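PDB 1UES: superoxide dismutase from Porphyromonas gingivalis, which catalyses the dismutation of superoxide radicals into oxygen and hydrogen peroxide by alternate reduction and oxidation of one manganese or iron ion per subunit. Local coordinates for residues F26-H31 / L76-F81; V36-K41 / F65-Q70; E109-A114 / D177-V182; E137-P140 / N144-R147. The protein carries 1 engineered substitution. All blocks are in the same frame, centred on the assembly; numbering follows the deposited sequence.

Contact 1 (F26-H31 / L76-F81). With MN (manganese (II) ion), chain E.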
loop_
_atom_site.group_PDB
_atom_site.type_symbol
_atom_site.label_atom_id
_atom_site.label_comp_id
_atom_site.label_asym_id
_atom_site.label_seq_id
_atom_site.Cartn_x
_atom_site.Cartn_y
_atom_site.Cartn_z
ATOM N N PHE A 26 -0.131 -16.378 2.533
ATOM C CA PHE A 26 -1.006 -15.226 2.637
ATOM C C PHE A 26 -1.193 -14.490 1.301
ATOM O O PHE A 26 -2.305 -14.095 0.938
ATOM C CB PHE A 26 -0.456 -14.243 3.694
ATOM C CG PHE A 26 -0.606 -14.755 5.082
ATOM C CD1 PHE A 26 -1.848 -14.677 5.706
ATOM C CD2 PHE A 26 0.445 -15.383 5.730
ATOM C CE1 PHE A 26 -2.062 -15.230 6.971
ATOM C CE2 PHE A 26 0.260 -15.949 6.998
ATOM C CZ PHE A 26 -1.003 -15.875 7.625
ATOM N N HIS A 27 -0.096 -14.308 0.578
ATOM C CA HIS A 27 -0.145 -13.551 -0.677
ATOM C C HIS A 27 -1.027 -14.244 -1.708
ATOM O O HIS A 27 -1.952 -13.632 -2.267
ATOM C CB HIS A 27 1.295 -13.352 -1.208
ATOM C CG HIS A 27 1.411 -12.231 -2.186
ATOM N ND1 HIS A 27 2.612 -11.823 -2.723
ATOM C CD2 HIS A 27 0.471 -11.400 -2.682
ATOM C CE1 HIS A 27 2.409 -10.782 -3.509
ATOM N NE2 HIS A 27 1.120 -10.503 -3.488
ATOM N N HIS A 28 -0.710 -15.501 -1.982
ATOM C CA HIS A 28 -1.492 -16.273 -2.930
ATOM C C HIS A 28 -2.764 -16.824 -2.287
ATOM O O HIS A 28 -3.861 -16.637 -2.810
ATOM C CB HIS A 28 -0.650 -17.422 -3.509
ATOM C CG HIS A 28 -1.439 -18.389 -4.326
ATOM N ND1 HIS A 28 -2.032 -19.506 -3.777
ATOM C CD2 HIS A 28 -1.810 -18.368 -5.631
ATOM C CE1 HIS A 28 -2.743 -20.126 -4.706
ATOM N NE2 HIS A 28 -2.625 -19.452 -5.837
ATOM N N GLY A 29 -2.629 -17.495 -1.145
ATOM C CA GLY A 29 -3.801 -18.082 -0.517
ATOM C C GLY A 29 -4.880 -17.164 0.039
ATOM O O GLY A 29 -6.045 -17.566 0.113
ATOM N N LYS A 30 -4.520 -15.957 0.461
ATOM C CA LYS A 30 -5.504 -15.052 1.038
ATOM C C LYS A 30 -5.752 -13.801 0.201
ATOM O O LYS A 30 -6.897 -13.516 -0.146
ATOM C CB LYS A 30 -5.080 -14.659 2.454
ATOM C CG LYS A 30 -5.015 -15.870 3.388
ATOM C CD LYS A 30 -6.412 -16.471 3.545
ATOM C CE LYS A 30 -6.478 -17.506 4.690
ATOM N NZ LYS A 30 -6.529 -18.881 4.130
ATOM N N HIS A 31 -4.700 -13.041 -0.111
ATOM C CA HIS A 31 -4.900 -11.836 -0.925
ATOM C C HIS A 31 -5.465 -12.119 -2.293
ATOM O O HIS A 31 -6.459 -11.490 -2.708
ATOM C CB HIS A 31 -3.589 -11.085 -1.115
ATOM C CG HIS A 31 -3.110 -10.404 0.120
ATOM N ND1 HIS A 31 -3.429 -9.105 0.432
ATOM C CD2 HIS A 31 -2.307 -10.848 1.118
ATOM C CE1 HIS A 31 -2.840 -8.772 1.564
ATOM N NE2 HIS A 31 -2.158 -9.810 2.005
ATOM N N LEU A 76 0.166 -13.230 -13.433
ATOM C CA LEU A 76 1.431 -13.135 -14.140
ATOM C C LEU A 76 2.614 -13.168 -13.164
ATOM O O LEU A 76 3.658 -13.764 -13.418
ATOM C CB LEU A 76 1.454 -11.832 -14.939
ATOM C CG LEU A 76 0.404 -11.818 -16.070
ATOM C CD1 LEU A 76 0.243 -10.420 -16.600
ATOM C CD2 LEU A 76 0.818 -12.789 -17.197
ATOM N N TYR A 77 2.459 -12.502 -12.032
ATOM C CA TYR A 77 3.524 -12.452 -11.057
ATOM C C TYR A 77 3.890 -13.845 -10.530
ATOM O O TYR A 77 5.039 -14.286 -10.611
ATOM C CB TYR A 77 3.072 -11.502 -9.921
ATOM C CG TYR A 77 3.942 -11.481 -8.684
ATOM C CD1 TYR A 77 5.063 -10.660 -8.614
ATOM C CD2 TYR A 77 3.565 -12.195 -7.534
ATOM C CE1 TYR A 77 5.793 -10.531 -7.424
ATOM C CE2 TYR A 77 4.284 -12.068 -6.335
ATOM C CZ TYR A 77 5.393 -11.225 -6.293
ATOM O OH TYR A 77 6.029 -10.979 -5.096
ATOM N N PHE A 78 2.920 -14.595 -10.041
ATOM C CA PHE A 78 3.290 -15.894 -9.499
ATOM C C PHE A 78 3.770 -16.844 -10.575
ATOM O O PHE A 78 4.630 -17.666 -10.323
ATOM C CB PHE A 78 2.135 -16.537 -8.750
ATOM C CG PHE A 78 1.820 -15.859 -7.449
ATOM C CD1 PHE A 78 0.587 -15.240 -7.269
ATOM C CD2 PHE A 78 2.768 -15.814 -6.423
ATOM C CE1 PHE A 78 0.296 -14.584 -6.097
ATOM C CE2 PHE A 78 2.465 -15.133 -5.225
ATOM C CZ PHE A 78 1.238 -14.535 -5.082
ATOM N N THR A 79 3.242 -16.736 -11.774
ATOM C CA THR A 79 3.673 -17.707 -12.776
ATOM C C THR A 79 5.030 -17.454 -13.410
ATOM O O THR A 79 5.532 -18.306 -14.150
ATOM C CB THR A 79 2.615 -17.897 -13.883
ATOM O OG1 THR A 79 2.283 -16.646 -14.492
ATOM C CG2 THR A 79 1.391 -18.546 -13.296
ATOM N N GLN A 80 5.665 -16.336 -13.090
ATOM C CA GLN A 80 6.938 -16.058 -13.733
ATOM C C GLN A 80 8.138 -16.504 -12.923
ATOM O O GLN A 80 9.265 -16.363 -13.388
ATOM C CB GLN A 80 7.071 -14.563 -14.038
ATOM C CG GLN A 80 7.315 -13.737 -12.777
ATOM C CD GLN A 80 6.927 -12.267 -12.864
ATOM O OE1 GLN A 80 6.494 -11.736 -13.901
ATOM N NE2 GLN A 80 7.082 -11.587 -11.741
ATOM N N PHE A 81 7.884 -17.036 -11.739
ATOM C CA PHE A 81 8.956 -17.466 -10.832
ATOM C C PHE A 81 9.144 -18.969 -10.775
ATOM O O PHE A 81 8.186 -19.722 -10.928
ATOM C CB PHE A 81 8.659 -16.970 -9.397
ATOM C CG PHE A 81 8.558 -15.480 -9.260
ATOM C CD1 PHE A 81 9.526 -14.635 -9.797
ATOM C CD2 PHE A 81 7.502 -14.912 -8.540
ATOM C CE1 PHE A 81 9.444 -13.245 -9.614
ATOM C CE2 PHE A 81 7.416 -13.530 -8.353
ATOM C CZ PHE A 81 8.382 -12.697 -8.887
HETATM MN MN MN E . 0.299 -8.600 -4.191
HETATM O O HOH W 1 5.407 -11.991 -2.546
HETATM O O HOH W 2 -0.309 -6.617 -5.036
#

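Contact 2 (V36-K41 / F65-Q70)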
loop_
_atom_site.group_PDB
_atom_site.type_symbol
_atom_site.label_atom_id
_atom_site.label_comp_id
_atom_site.label_asym_id
_atom_site.label_seq_id
_atom_site.Cartn_x
_atom_site.Cartn_y
_atom_site.Cartn_z
ATOM N N VAL A 36 -10.008 -12.448 -6.343
ATOM C CA VAL A 36 -10.798 -13.302 -7.221
ATOM C C VAL A 36 -12.262 -13.341 -6.757
ATOM O O VAL A 36 -13.192 -13.175 -7.574
ATOM C CB VAL A 36 -10.216 -14.745 -7.268
ATOM C CG1 VAL A 36 -11.129 -15.666 -8.084
ATOM C CG2 VAL A 36 -8.788 -14.704 -7.884
ATOM N N ASP A 37 -12.462 -13.524 -5.448
ATOM C CA ASP A 37 -13.826 -13.566 -4.901
ATOM C C ASP A 37 -14.565 -12.236 -5.105
ATOM O O ASP A 37 -15.743 -12.203 -5.530
ATOM C CB ASP A 37 -13.785 -13.919 -3.416
ATOM C CG ASP A 37 -13.385 -15.363 -3.157
ATOM O OD1 ASP A 37 -13.331 -16.185 -4.119
ATOM O OD2 ASP A 37 -13.097 -15.677 -1.972
ATOM N N ASN A 38 -13.884 -11.123 -4.832
ATOM C CA ASN A 38 -14.511 -9.821 -5.002
ATOM C C ASN A 38 -14.792 -9.575 -6.471
ATOM O O ASN A 38 -15.829 -9.031 -6.825
ATOM C CB ASN A 38 -13.593 -8.708 -4.483
ATOM C CG ASN A 38 -13.488 -8.689 -2.961
ATOM O OD1 ASN A 38 -14.256 -9.368 -2.247
ATOM N ND2 ASN A 38 -12.531 -7.896 -2.451
ATOM N N LEU A 39 -13.869 -9.982 -7.342
ATOM C CA LEU A 39 -14.088 -9.750 -8.755
ATOM C C LEU A 39 -15.324 -10.542 -9.187
ATOM O O LEU A 39 -16.173 -10.014 -9.879
ATOM C CB LEU A 39 -12.871 -10.210 -9.564
ATOM C CG LEU A 39 -13.086 -10.211 -11.075
ATOM C CD1 LEU A 39 -13.397 -8.801 -11.529
ATOM C CD2 LEU A 39 -11.829 -10.760 -11.760
ATOM N N ASN A 40 -15.424 -11.793 -8.743
ATOM C CA ASN A 40 -16.563 -12.621 -9.134
ATOM C C ASN A 40 -17.887 -12.026 -8.666
ATOM O O ASN A 40 -18.901 -12.163 -9.338
ATOM C CB ASN A 40 -16.395 -14.042 -8.591
ATOM C CG ASN A 40 -15.447 -14.881 -9.444
ATOM O OD1 ASN A 40 -15.301 -14.660 -10.634
ATOM N ND2 ASN A 40 -14.786 -15.848 -8.811
ATOM N N LYS A 41 -17.891 -11.363 -7.514
ATOM C CA LYS A 41 -19.135 -10.773 -7.037
ATOM C C LYS A 41 -19.481 -9.482 -7.755
ATOM O O LYS A 41 -20.649 -9.227 -8.106
ATOM C CB LYS A 41 -19.068 -10.450 -5.559
ATOM C CG LYS A 41 -18.973 -11.641 -4.664
ATOM C CD LYS A 41 -18.872 -11.142 -3.249
ATOM C CE LYS A 41 -18.664 -12.252 -2.261
ATOM N NZ LYS A 41 -18.396 -11.654 -0.930
ATOM N N PHE A 65 -12.326 -2.772 -11.764
ATOM C CA PHE A 65 -10.984 -2.710 -12.278
ATOM C C PHE A 65 -9.965 -3.053 -11.194
ATOM O O PHE A 65 -9.014 -3.760 -11.467
ATOM C CB PHE A 65 -10.613 -1.340 -12.827
ATOM C CG PHE A 65 -9.172 -1.266 -13.253
ATOM C CD1 PHE A 65 -8.753 -1.870 -14.441
ATOM C CD2 PHE A 65 -8.212 -0.688 -12.430
ATOM C CE1 PHE A 65 -7.399 -1.902 -14.787
ATOM C CE2 PHE A 65 -6.869 -0.716 -12.774
ATOM C CZ PHE A 65 -6.459 -1.328 -13.953
ATOM N N ASN A 66 -10.146 -2.529 -9.983
ATOM C CA ASN A 66 -9.180 -2.814 -8.909
ATOM C C ASN A 66 -9.013 -4.310 -8.670
ATOM O O ASN A 66 -7.883 -4.808 -8.482
ATOM C CB ASN A 66 -9.596 -2.099 -7.601
ATOM C CG ASN A 66 -9.428 -0.587 -7.686
ATOM O OD1 ASN A 66 -8.676 -0.095 -8.528
ATOM N ND2 ASN A 66 -10.140 0.162 -6.817
ATOM N N ASN A 67 -10.114 -5.060 -8.704
ATOM C CA ASN A 67 -9.974 -6.484 -8.461
ATOM C C ASN A 67 -9.512 -7.245 -9.684
ATOM O O ASN A 67 -8.744 -8.182 -9.568
ATOM C CB ASN A 67 -11.269 -7.055 -7.895
ATOM C CG ASN A 67 -11.527 -6.562 -6.490
ATOM O OD1 ASN A 67 -10.857 -7.001 -5.541
ATOM N ND2 ASN A 67 -12.497 -5.664 -6.330
ATOM N N ALA A 68 -9.929 -6.789 -10.861
ATOM C CA ALA A 68 -9.521 -7.434 -12.117
ATOM C C ALA A 68 -8.013 -7.238 -12.314
ATOM O O ALA A 68 -7.279 -8.205 -12.587
ATOM C CB ALA A 68 -10.284 -6.798 -13.311
ATOM N N GLY A 69 -7.571 -5.978 -12.196
ATOM C CA GLY A 69 -6.174 -5.641 -12.370
ATOM C C GLY A 69 -5.329 -6.425 -11.394
ATOM O O GLY A 69 -4.306 -6.962 -11.798
ATOM N N GLN A 70 -5.777 -6.519 -10.139
ATOM C CA GLN A 70 -5.014 -7.274 -9.137
ATOM C C GLN A 70 -4.979 -8.757 -9.484
ATOM O O GLN A 70 -3.936 -9.401 -9.321
ATOM C CB GLN A 70 -5.591 -7.060 -7.734
ATOM C CG GLN A 70 -5.194 -5.708 -7.103
ATOM C CD GLN A 70 -3.668 -5.503 -7.009
ATOM O OE1 GLN A 70 -3.013 -5.196 -8.006
ATOM N NE2 GLN A 70 -3.116 -5.666 -5.813
#

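Contact 3 (E109-A114 / D177-V182)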
loop_
_atom_site.group_PDB
_atom_site.type_symbol
_atom_site.label_atom_id
_atom_site.label_comp_id
_atom_site.label_asym_id
_atom_site.label_seq_id
_atom_site.Cartn_x
_atom_site.Cartn_y
_atom_site.Cartn_z
ATOM N N GLU A 109 19.245 -2.336 -12.611
ATOM C CA GLU A 109 19.394 -1.119 -11.828
ATOM C C GLU A 109 18.196 -0.184 -12.039
ATOM O O GLU A 109 17.625 0.316 -11.077
ATOM C CB GLU A 109 20.723 -0.423 -12.188
ATOM C CG GLU A 109 20.567 0.957 -12.830
ATOM C CD GLU A 109 21.771 1.887 -12.607
ATOM O OE1 GLU A 109 21.787 2.971 -13.233
ATOM O OE2 GLU A 109 22.694 1.546 -11.823
ATOM N N GLU A 110 17.801 0.042 -13.288
ATOM C CA GLU A 110 16.684 0.939 -13.568
ATOM C C GLU A 110 15.361 0.386 -13.086
ATOM O O GLU A 110 14.522 1.130 -12.575
ATOM C CB GLU A 110 16.584 1.242 -15.063
ATOM C CG GLU A 110 17.850 1.869 -15.613
ATOM C CD GLU A 110 17.774 2.128 -17.096
ATOM O OE1 GLU A 110 16.676 2.475 -17.596
ATOM O OE2 GLU A 110 18.818 1.990 -17.770
ATOM N N PHE A 111 15.182 -0.919 -13.246
ATOM C CA PHE A 111 13.944 -1.566 -12.820
ATOM C C PHE A 111 13.816 -1.474 -11.293
ATOM O O PHE A 111 12.769 -1.057 -10.755
ATOM C CB PHE A 111 13.959 -3.027 -13.304
ATOM C CG PHE A 111 12.581 -3.624 -13.501
ATOM C CD1 PHE A 111 12.091 -4.567 -12.608
ATOM C CD2 PHE A 111 11.787 -3.247 -14.581
ATOM C CE1 PHE A 111 10.810 -5.136 -12.792
ATOM C CE2 PHE A 111 10.502 -3.805 -14.779
ATOM C CZ PHE A 111 10.014 -4.754 -13.882
ATOM N N ASN A 112 14.885 -1.841 -10.594
ATOM C CA ASN A 112 14.892 -1.756 -9.138
ATOM C C ASN A 112 14.592 -0.319 -8.691
ATOM O O ASN A 112 13.822 -0.090 -7.747
ATOM C CB ASN A 112 16.269 -2.167 -8.588
ATOM C CG ASN A 112 16.556 -3.657 -8.736
ATOM O OD1 ASN A 112 15.673 -4.462 -9.040
ATOM N ND2 ASN A 112 17.813 -4.025 -8.527
ATOM N N THR A 113 15.179 0.661 -9.377
ATOM C CA THR A 113 14.970 2.047 -8.992
ATOM C C THR A 113 13.520 2.462 -9.173
ATOM O O THR A 113 12.971 3.148 -8.337
ATOM C CB THR A 113 15.866 3.017 -9.779
ATOM O OG1 THR A 113 17.243 2.780 -9.444
ATOM C CG2 THR A 113 15.519 4.430 -9.404
ATOM N N ALA A 114 12.904 2.021 -10.261
ATOM C CA ALA A 114 11.505 2.327 -10.520
ATOM C C ALA A 114 10.624 1.708 -9.424
ATOM O O ALA A 114 9.636 2.306 -8.983
ATOM C CB ALA A 114 11.104 1.773 -11.888
ATOM N N ASP A 177 16.585 -9.305 -4.588
ATOM C CA ASP A 177 16.476 -10.744 -4.475
ATOM C C ASP A 177 15.495 -11.350 -5.471
ATOM O O ASP A 177 15.602 -12.514 -5.787
ATOM C CB ASP A 177 16.024 -11.174 -3.067
ATOM C CG ASP A 177 17.147 -11.120 -2.038
ATOM O OD1 ASP A 177 18.332 -11.288 -2.422
ATOM O OD2 ASP A 177 16.834 -10.912 -0.845
ATOM N N LEU A 178 14.539 -10.575 -5.976
ATOM C CA LEU A 178 13.571 -11.160 -6.887
ATOM C C LEU A 178 14.232 -11.686 -8.130
ATOM O O LEU A 178 13.760 -12.641 -8.734
ATOM C CB LEU A 178 12.507 -10.131 -7.263
ATOM C CG LEU A 178 11.414 -9.892 -6.232
ATOM C CD1 LEU A 178 10.507 -8.757 -6.780
ATOM C CD2 LEU A 178 10.616 -11.175 -5.950
ATOM N N TRP A 179 15.331 -11.057 -8.529
ATOM C CA TRP A 179 15.997 -11.521 -9.746
ATOM C C TRP A 179 16.424 -12.978 -9.700
ATOM O O TRP A 179 16.457 -13.668 -10.739
ATOM C CB TRP A 179 17.188 -10.622 -10.054
ATOM C CG TRP A 179 16.820 -9.210 -10.202
ATOM C CD1 TRP A 179 17.030 -8.203 -9.290
ATOM C CD2 TRP A 179 16.140 -8.606 -11.315
ATOM N NE1 TRP A 179 16.519 -7.021 -9.773
ATOM C CE2 TRP A 179 15.969 -7.238 -11.006
ATOM C CE3 TRP A 179 15.654 -9.094 -12.545
ATOM C CZ2 TRP A 179 15.335 -6.340 -11.875
ATOM C CZ3 TRP A 179 15.015 -8.181 -13.418
ATOM C CH2 TRP A 179 14.867 -6.832 -13.069
ATOM N N SER A 180 16.720 -13.468 -8.499
ATOM C CA SER A 180 17.153 -14.836 -8.322
ATOM C C SER A 180 16.057 -15.877 -8.579
ATOM O O SER A 180 16.366 -17.050 -8.770
ATOM C CB SER A 180 17.748 -15.025 -6.919
ATOM O OG SER A 180 16.747 -15.049 -5.901
ATOM N N ILE A 181 14.783 -15.471 -8.578
ATOM C CA ILE A 181 13.719 -16.447 -8.844
ATOM C C ILE A 181 12.978 -16.229 -10.161
ATOM O O ILE A 181 12.002 -16.929 -10.458
ATOM C CB ILE A 181 12.664 -16.494 -7.723
ATOM C CG1 ILE A 181 12.155 -15.099 -7.393
ATOM C CG2 ILE A 181 13.263 -17.193 -6.488
ATOM C CD1 ILE A 181 11.009 -15.101 -6.405
ATOM N N VAL A 182 13.417 -15.257 -10.939
ATOM C CA VAL A 182 12.767 -15.018 -12.219
ATOM C C VAL A 182 13.124 -16.137 -13.198
ATOM O O VAL A 182 14.295 -16.469 -13.369
ATOM C CB VAL A 182 13.227 -13.660 -12.817
ATOM C CG1 VAL A 182 12.740 -13.497 -14.260
ATOM C CG2 VAL A 182 12.690 -12.529 -11.953
#

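Contact 4 (E137-P140 / N144-R147)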
loop_
_atom_site.group_PDB
_atom_site.type_symbol
_atom_site.label_atom_id
_atom_site.label_comp_id
_atom_site.label_asym_id
_atom_site.label_seq_id
_atom_site.Cartn_x
_atom_site.Cartn_y
_atom_site.Cartn_z
ATOM N N GLU A 137 7.276 0.437 -16.746
ATOM C CA GLU A 137 6.061 1.148 -16.369
ATOM C C GLU A 137 5.828 1.088 -14.868
ATOM O O GLU A 137 5.920 0.028 -14.273
ATOM C CB GLU A 137 4.849 0.525 -17.076
ATOM C CG GLU A 137 4.990 0.390 -18.574
ATOM C CD GLU A 137 4.798 1.710 -19.302
ATOM O OE1 GLU A 137 4.188 2.644 -18.715
ATOM O OE2 GLU A 137 5.245 1.809 -20.460
ATOM N N LYS A 138 5.543 2.228 -14.253
ATOM C CA LYS A 138 5.245 2.253 -12.822
ATOM C C LYS A 138 3.717 2.276 -12.737
ATOM O O LYS A 138 3.069 3.204 -13.245
ATOM C CB LYS A 138 5.849 3.495 -12.165
ATOM C CG LYS A 138 7.370 3.415 -11.960
ATOM C CD LYS A 138 7.924 4.754 -11.509
ATOM C CE LYS A 138 7.773 4.923 -10.012
ATOM N NZ LYS A 138 6.827 6.038 -9.677
ATOM N N GLU A 139 3.140 1.249 -12.112
ATOM C CA GLU A 139 1.694 1.136 -12.034
ATOM C C GLU A 139 1.172 1.214 -10.605
ATOM O O GLU A 139 1.240 0.233 -9.840
ATOM C CB GLU A 139 1.252 -0.192 -12.677
ATOM C CG GLU A 139 1.561 -0.296 -14.150
ATOM C CD GLU A 139 0.590 0.514 -14.991
ATOM O OE1 GLU A 139 -0.247 1.240 -14.410
ATOM O OE2 GLU A 139 0.663 0.436 -16.233
ATOM N N PRO A 140 0.650 2.383 -10.213
ATOM C CA PRO A 140 0.135 2.477 -8.848
ATOM C C PRO A 140 -1.072 1.554 -8.638
ATOM O O PRO A 140 -1.875 1.301 -9.550
ATOM C CB PRO A 140 -0.265 3.940 -8.696
ATOM C CG PRO A 140 0.434 4.667 -9.857
ATOM C CD PRO A 140 0.524 3.647 -10.959
ATOM N N ASN A 144 -1.975 -2.103 -14.736
ATOM C CA ASN A 144 -1.373 -3.131 -15.561
ATOM C C ASN A 144 -1.217 -2.556 -16.974
ATOM O O ASN A 144 -2.129 -1.913 -17.475
ATOM C CB ASN A 144 -2.271 -4.372 -15.567
ATOM C CG ASN A 144 -1.642 -5.528 -16.301
ATOM O OD1 ASN A 144 -1.169 -6.521 -15.698
ATOM N ND2 ASN A 144 -1.614 -5.417 -17.599
ATOM N N PRO A 145 -0.070 -2.800 -17.635
ATOM C CA PRO A 145 0.241 -2.319 -18.991
ATOM C C PRO A 145 -0.830 -2.610 -20.020
ATOM O O PRO A 145 -0.942 -1.896 -21.021
ATOM C CB PRO A 145 1.537 -3.037 -19.345
ATOM C CG PRO A 145 2.186 -3.282 -18.042
ATOM C CD PRO A 145 1.045 -3.583 -17.082
ATOM N N VAL A 146 -1.601 -3.663 -19.793
ATOM C CA VAL A 146 -2.661 -3.986 -20.737
ATOM C C VAL A 146 -3.685 -2.868 -20.835
ATOM O O VAL A 146 -4.394 -2.743 -21.835
ATOM C CB VAL A 146 -3.396 -5.328 -20.405
ATOM C CG1 VAL A 146 -2.403 -6.418 -20.208
ATOM C CG2 VAL A 146 -4.290 -5.171 -19.192
ATOM N N ARG A 147 -3.786 -2.037 -19.808
ATOM C CA ARG A 147 -4.757 -0.957 -19.879
ATOM C C ARG A 147 -4.294 0.103 -20.893
ATOM O O ARG A 147 -5.059 0.996 -21.253
ATOM C CB ARG A 147 -4.958 -0.323 -18.495
ATOM C CG ARG A 147 -6.372 0.200 -18.243
ATOM C CD ARG A 147 -6.446 0.932 -16.904
ATOM N NE ARG A 147 -7.814 0.996 -16.377
ATOM C CZ ARG A 147 -8.189 1.773 -15.368
ATOM N NH1 ARG A 147 -7.300 2.561 -14.764
ATOM N NH2 ARG A 147 -9.451 1.759 -14.955
HETATM O O HOH W 3 -2.876 0.747 -15.629
HETATM O O HOH W 4 -1.613 1.145 -17.666
#

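Contact 1 (F26-H31 / L76-F81)
The imidazole of H27 takes the edge of the F78 phenyl ring on one of its faces: F78 CZ stands 3.7 Å from H27 CG, nearer the rim than the middle of the imidazole, and the two planes are 74° apart. F78 is itself approached over a face by H28, whose CB makes a CH-pi contact 4.2 Å from the centroid of the phenyl ring, and the H28 imidazole turns its edge to that ring, nearly perpendicular to it. Y77 meets H27 less squarely. Its CE2 comes within 3.6 Å of H27 CE1, the rings inclined at 53° in neither a stack nor a T, while its own face is packed by F81. The four rings form an aromatic cluster between helices 21-42 and 62-79, the antiparallel pair of the N-terminal alpha-hairpin domain of iron/manganese superoxide dismutases. F78 and Y77 pack directly against the metal ligand H27, whose NE2 binds the manganese ion at 2.2 Å; H74, D157, H161 and a water supply the other ligands. With CG anti to the backbone N (chi1 -160°), H27 reaches from its helix toward the metal, while ND1, the other ring nitrogen, is turned to a water lying in the imidazole plane. This water accepts the ND1 hydrogen at 2.8 Å and is also hydrogen-bonded to Y77 OH, so the second-shell tyrosine is tied to the ligand and probably helps to set its rotation. H28 directs NE2 away from the metal to the carbonyl oxygen of I6, and one turn on from H27, H31 NE2 is hydrogen-bonded to Y164 OH of the second subunit.

Contact 2 (V36-K41 / F65-Q70)
Both N38 and N67 carry CG anti to their own carbonyl carbon, which brings the two amides together between the segments 36-41 and 65-70, whereas L39 has CG anti to its backbone N and sends its methyls across to A68. The amides meet obliquely, their planes 83° apart. N67 OD1 rests on the methylene of N38, 3.4 Å from N38 CB, and N38 ND2 stays 3.6 Å from the same N67 OD1, so the meeting is one of van der Waals contact. The other end of the N67 amide is engaged within its own helix, where ND2 is hydrogen-bonded to the carbonyl oxygen of G63, a bond that probably helps to hold the amide in its rotation. Beside this polar pair the packing is apolar. L39 CB touches N67 CB at 3.9 Å, at the point where the backbones come nearest, with L39 CA and N67 CA only 5.3 Å apart. Farther out, the leucine fork sits over A68: CD1 lies 4.1 Å from A68 CB, and CD2 approaches A68 CA. L53 and I56 of helix 53-59 lie against L39 and A68 respectively, closing the apolar side, while F119 of the second subunit packs on N66 and Q70. The axes of these short helical segments pass 8.5 Å apart at 134° between their N-to-C directions, a steeply inclined antiparallel crossing that belongs to the alpha-hairpin domain of the iron/manganese superoxide dismutase family.

Contact 3 (E109-A114 / D177-V182)
The polar link between helix 104-116 and segment 177-182 is a single hydrogen bond, from the indole of W179 to the side-chain amide of N112. W179 NE1 lies 2.8 Å from N112 OD1, with a moderately bent N-H...O angle of 145°. The acceptor lies close to the indole plane, and the donor lies in the carbonyl plane, on a lone pair of OD1; the amide and indole planes are nevertheless turned 51° from each other. N112 has CG anti to its carbonyl carbon, which brings an amide that leaves the helix obliquely round to the indole. The bond satisfies the indole N-H of a buried residue and probably helps to set the orientation of the indole, whose N-H edge faces N112. Aromatic contact comes from F111, the preceding residue, at the neighbouring part of the same indole. F111 CD1 reaches W179 CH2 at 3.6 Å, and F111 CB lies at the indole edge, 3.9 Å from CZ2 of W179. The phenyl ring and the six-membered ring of the indole have planes at 64° and centroids 5.7 Å apart, an oblique meeting. N112 and F111 thus hold the tryptophan by consecutive positions of one helix, one through its N-H and the other through its benzo carbons. Around them, F156 of strand 151-157 meets both F111 and W179 edge-to-face, and K108 forms a cation-pi contact with the indole. F111 also reaches V124 and L126 of strand 122-128 and I136 of strand 134-140, so F111 and W179 join helix 104-116 and segment 177-182 to the three-stranded sheet of the C-terminal domain.

Contact 4 (E137-P140 / N144-R147)
This is a water-bridged contact between the end of an outer strand and the connection that follows it: E139, on strand 134-140 of the antiparallel three-stranded sheet in the C-terminal domain, faces the N144-P145 peptide as the chain returns toward strand 151-157. The carboxylate meets backbone more than side chain. E139 OE2 lies 3.6 Å from P145 N, and the proline ring comes alongside with its CD 4.1 Å from the same E139 OE2. A proline nitrogen has no hydrogen to offer, so the direct approach is van der Waals in kind and the polar connection runs through two waters. One lies 2.9 Å from E139 OE1, to which it can donate, and accepts from the backbone N of N144 at 3.1 Å. The other is placed to donate to E139 OE2 at 2.8 Å and to N144 O, though each water has more acceptors near it than protons. Each carboxylate oxygen is therefore coupled to a different atom of the N144 backbone. A bend at chi2 (-77°) folds the glutamate chain so that its carboxylate lies beside the turn. The charge has a direct partner as well, since E139 OE2 forms a salt bridge with K148, just beyond the segment; together with the waters this probably favours the ionised carboxylate in a buried setting. W125 of strand 122-128 packs against E139, N144 and P145, tying the return to the middle strand of the sheet. From P145 the chain enters a short 3-10 segment. N144 O, besides lying near the second water, takes the backbone hydrogen of R147 N at 2.9 Å.

In the fold
Contacts 1 and 2 join the same two helices, 21-42 and 62-79, at points whose centres are about 14 Å apart: contact 1 at the metal, contact 2 farther along the hairpin and, in sequence, between the segments of contact 1. Contacts 3 and 4 follow in the C-terminal domain, with contact 4 lying in sequence between the segments of contact 3 and their centres about 17 Å apart. Bridges between the domains are direct: F81 of contact 1 packs on L178 and I181 of contact 3, and F65 of contact 2 meets R147 of contact 4. The two domains thus close around a manganese ion that takes protein ligands from both, two from each domain.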